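Local coordinates for protein AimR transcriptional regulator (Bacillus phage phi3T, PDB 5ZVV) that activates transcription of the phage aimX locus as a homodimer, apparently favouring lytic growth until the arbitrium peptide converts it to an inactive monomer and lysogeny follows, at residues L16-A24 against L50-P58. Sequence-based numbering, arbitrary orientation.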
loop_
_atom_site.group_PDB
_atom_site.type_symbol
_atom_site.label_atom_id
_atom_site.label_comp_id
_atom_site.label_asym_id
_atom_site.label_seq_id
_atom_site.Cartn_x
_atom_site.Cartn_y
_atom_site.Cartn_z
ATOM N N LEU A 16 -28.241 15.737 42.225
ATOM C CA LEU A 16 -27.494 15.985 40.997
ATOM C C LEU A 16 -26.232 16.788 41.276
ATOM O O LEU A 16 -25.167 16.497 40.716
ATOM C CB LEU A 16 -28.376 16.709 39.980
ATOM C CG LEU A 16 -27.717 17.103 38.657
ATOM C CD1 LEU A 16 -27.368 15.869 37.839
ATOM C CD2 LEU A 16 -28.612 18.045 37.867
ATOM N N ALA A 17 -26.331 17.803 42.139
ATOM C CA ALA A 17 -25.151 18.577 42.509
ATOM C C ALA A 17 -24.115 17.702 43.201
ATOM O O ALA A 17 -22.911 17.838 42.955
ATOM C CB ALA A 17 -25.550 19.747 43.408
ATOM N N ALA A 18 -24.569 16.784 44.059
ATOM C CA ALA A 18 -23.644 15.908 44.769
ATOM C C ALA A 18 -22.982 14.914 43.824
ATOM O O ALA A 18 -21.774 14.673 43.918
ATOM C CB ALA A 18 -24.376 15.174 45.892
ATOM N N ARG A 19 -23.752 14.331 42.899
ATOM C CA ARG A 19 -23.182 13.322 42.013
ATOM C C ARG A 19 -22.282 13.946 40.952
ATOM O O ARG A 19 -21.290 13.329 40.546
ATOM C CB ARG A 19 -24.293 12.492 41.363
ATOM C CG ARG A 19 -25.148 13.230 40.345
ATOM C CD ARG A 19 -26.126 12.284 39.656
ATOM N NE ARG A 19 -27.178 11.823 40.560
ATOM C CZ ARG A 19 -28.425 12.285 40.555
ATOM N NH1 ARG A 19 -29.312 11.808 41.418
ATOM N NH2 ARG A 19 -28.789 13.217 39.685
ATOM N N LEU A 20 -22.599 15.161 40.497
ATOM C CA LEU A 20 -21.736 15.843 39.536
ATOM C C LEU A 20 -20.481 16.385 40.207
ATOM O O LEU A 20 -19.390 16.330 39.625
ATOM C CB LEU A 20 -22.502 16.971 38.844
ATOM C CG LEU A 20 -23.330 16.571 37.621
ATOM C CD1 LEU A 20 -24.087 17.767 37.066
ATOM C CD2 LEU A 20 -22.427 15.967 36.560
ATOM N N ALA A 21 -20.618 16.920 41.423
ATOM C CA ALA A 21 -19.442 17.323 42.186
ATOM C C ALA A 21 -18.530 16.131 42.451
ATOM O O ALA A 21 -17.305 16.233 42.317
ATOM C CB ALA A 21 -19.869 17.977 43.499
ATOM N N LYS A 22 -19.117 14.988 42.819
ATOM C CA LYS A 22 -18.341 13.770 43.027
ATOM C C LYS A 22 -17.684 13.305 41.733
ATOM O O LYS A 22 -16.541 12.831 41.743
ATOM C CB LYS A 22 -19.247 12.676 43.596
ATOM C CG LYS A 22 -18.739 11.254 43.416
ATOM C CD LYS A 22 -18.014 10.757 44.653
ATOM C CE LYS A 22 -18.022 9.236 44.710
ATOM N NZ LYS A 22 -17.515 8.624 43.448
ATOM N N LEU A 23 -18.394 13.431 40.608
ATOM C CA LEU A 23 -17.809 13.070 39.322
ATOM C C LEU A 23 -16.628 13.966 38.981
ATOM O O LEU A 23 -15.652 13.506 38.376
ATOM C CB LEU A 23 -18.872 13.142 38.226
ATOM C CG LEU A 23 -18.415 12.840 36.797
ATOM C CD1 LEU A 23 -17.805 11.450 36.709
ATOM C CD2 LEU A 23 -19.576 12.984 35.820
ATOM N N ALA A 24 -16.690 15.240 39.359
ATOM C CA ALA A 24 -15.574 16.152 39.140
ATOM C C ALA A 24 -14.495 16.039 40.210
ATOM O O ALA A 24 -13.450 16.688 40.083
ATOM C CB ALA A 24 -16.077 17.596 39.070
ATOM N N LEU A 50 -15.314 18.592 30.567
ATOM C CA LEU A 50 -15.970 17.915 29.453
ATOM C C LEU A 50 -16.854 16.779 29.950
ATOM O O LEU A 50 -17.940 16.546 29.404
ATOM C CB LEU A 50 -14.933 17.401 28.456
ATOM C CG LEU A 50 -14.135 18.463 27.694
ATOM C CD1 LEU A 50 -13.130 17.816 26.759
ATOM C CD2 LEU A 50 -15.063 19.389 26.925
ATOM N N LYS A 51 -16.411 16.066 30.993
ATOM C CA LYS A 51 -17.265 15.043 31.594
ATOM C C LYS A 51 -18.547 15.653 32.155
ATOM O O LYS A 51 -19.641 15.103 31.969
ATOM C CB LYS A 51 -16.504 14.295 32.690
ATOM C CG LYS A 51 -15.305 13.488 32.206
ATOM C CD LYS A 51 -14.663 12.715 33.357
ATOM C CE LYS A 51 -13.416 11.955 32.914
ATOM N NZ LYS A 51 -12.255 12.855 32.659
ATOM N N ILE A 52 -18.431 16.796 32.839
ATOM C CA ILE A 52 -19.607 17.441 33.420
ATOM C C ILE A 52 -20.568 17.890 32.324
ATOM O O ILE A 52 -21.784 17.686 32.417
ATOM C CB ILE A 52 -19.185 18.621 34.314
ATOM C CG1 ILE A 52 -18.258 18.145 35.436
ATOM C CG2 ILE A 52 -20.407 19.326 34.882
ATOM C CD1 ILE A 52 -18.843 17.046 36.298
ATOM N N VAL A 53 -20.034 18.510 31.269
ATOM C CA VAL A 53 -20.873 19.022 30.191
ATOM C C VAL A 53 -21.562 17.880 29.460
ATOM O O VAL A 53 -22.749 17.968 29.124
ATOM C CB VAL A 53 -20.035 19.887 29.234
ATOM C CG1 VAL A 53 -20.864 20.312 28.030
ATOM C CG2 VAL A 53 -19.491 21.102 29.961
ATOM N N LYS A 54 -20.836 16.792 29.201
ATOM C CA LYS A 54 -21.446 15.651 28.529
ATOM C C LYS A 54 -22.516 15.010 29.403
ATOM O O LYS A 54 -23.539 14.539 28.894
ATOM C CB LYS A 54 -20.371 14.632 28.143
ATOM C CG LYS A 54 -20.588 13.977 26.781
ATOM C CD LYS A 54 -21.669 12.906 26.830
ATOM C CE LYS A 54 -22.017 12.396 25.435
ATOM N NZ LYS A 54 -22.801 13.393 24.640
ATOM N N ASN A 55 -22.307 14.993 30.723
ATOM C CA ASN A 55 -23.316 14.420 31.607
ATOM C C ASN A 55 -24.555 15.304 31.690
ATOM O O ASN A 55 -25.680 14.799 31.780
ATOM C CB ASN A 55 -22.732 14.196 33.001
ATOM C CG ASN A 55 -23.757 13.644 33.979
ATOM O OD1 ASN A 55 -24.514 14.397 34.596
ATOM N ND2 ASN A 55 -23.785 12.325 34.126
ATOM N N LEU A 56 -24.373 16.623 31.655
ATOM C CA LEU A 56 -25.455 17.555 31.954
ATOM C C LEU A 56 -26.227 17.979 30.708
ATOM O O LEU A 56 -27.462 17.998 30.716
ATOM C CB LEU A 56 -24.888 18.781 32.676
ATOM C CG LEU A 56 -25.859 19.639 33.485
ATOM C CD1 LEU A 56 -26.693 18.769 34.412
ATOM C CD2 LEU A 56 -25.084 20.677 34.282
ATOM N N PHE A 57 -25.520 18.320 29.629
ATOM C CA PHE A 57 -26.134 18.798 28.393
ATOM C C PHE A 57 -25.692 17.910 27.231
ATOM O O PHE A 57 -24.904 18.334 26.377
ATOM C CB PHE A 57 -25.761 20.255 28.125
ATOM C CG PHE A 57 -25.868 21.143 29.333
ATOM C CD1 PHE A 57 -27.105 21.568 29.793
ATOM C CD2 PHE A 57 -24.730 21.565 30.001
ATOM C CE1 PHE A 57 -27.204 22.389 30.901
ATOM C CE2 PHE A 57 -24.823 22.388 31.109
ATOM C CZ PHE A 57 -26.061 22.800 31.559
ATOM N N PRO A 58 -26.196 16.673 27.165
ATOM C CA PRO A 58 -25.726 15.759 26.109
ATOM C C PRO A 58 -26.157 16.161 24.711
ATOM O O PRO A 58 -25.412 15.908 23.755
ATOM C CB PRO A 58 -26.336 14.412 26.522
ATOM C CG PRO A 58 -27.556 14.781 27.290
ATOM C CD PRO A 58 -27.204 16.042 28.034
#
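The flat carboxamide of Asn55 meets Leu20 through its oxygen: Asn55 OD1 lies 3.3 Å from Leu20 CD2, a van der Waals touch and not a hydrogen bond. CG of Asn55 points anti to the backbone N (chi1 178°), which carries the amide across to the leucine. The other flat groups lie off this seam. One face of the Phe57 ring is overlain near its rim by CG of its own neighbour Leu56, and the guanidinium of Arg19 has the backbone N of Leu16 over one face.

Between the two helices, the branched, buried Leu20 serves two sides with its two methyls. Its CD1 packs 3.9 Å from Leu56 CD1, the two side chains crossing at about a right angle, while its CD2 approaches Ile52 CD1 at 3.8 Å. Beta-branched Ile52 is restricted, and with CG1 anti to the carbonyl carbon (chi1 -59°) its CD1 reaches the Leu20 carbonyl O (3.4 Å) and Ala24 CB (4.0 Å). The small Ala24 leaves room for that methyl, and the side chains of Leu23 and Ile52 slide past each other in opposite directions at the more exposed margin. Apolar Leu16 and Leu56 continue the packing where it is partly exposed, CD2 to CD1 at 4.0 Å.

The segments run roughly antiparallel (148°), their axes 9.9 Å apart at closest approach, joining helices 14-24 and 47-56 of an N-terminal bundle that is probably the DNA-binding part. Helix 2-11 borders the seam, its Cys10 touching Leu20. With no hydrogen bond or salt bridge between the segments, the association rests on aliphatic packing, and Asn55 and Lys51 are kept to its exposed margin.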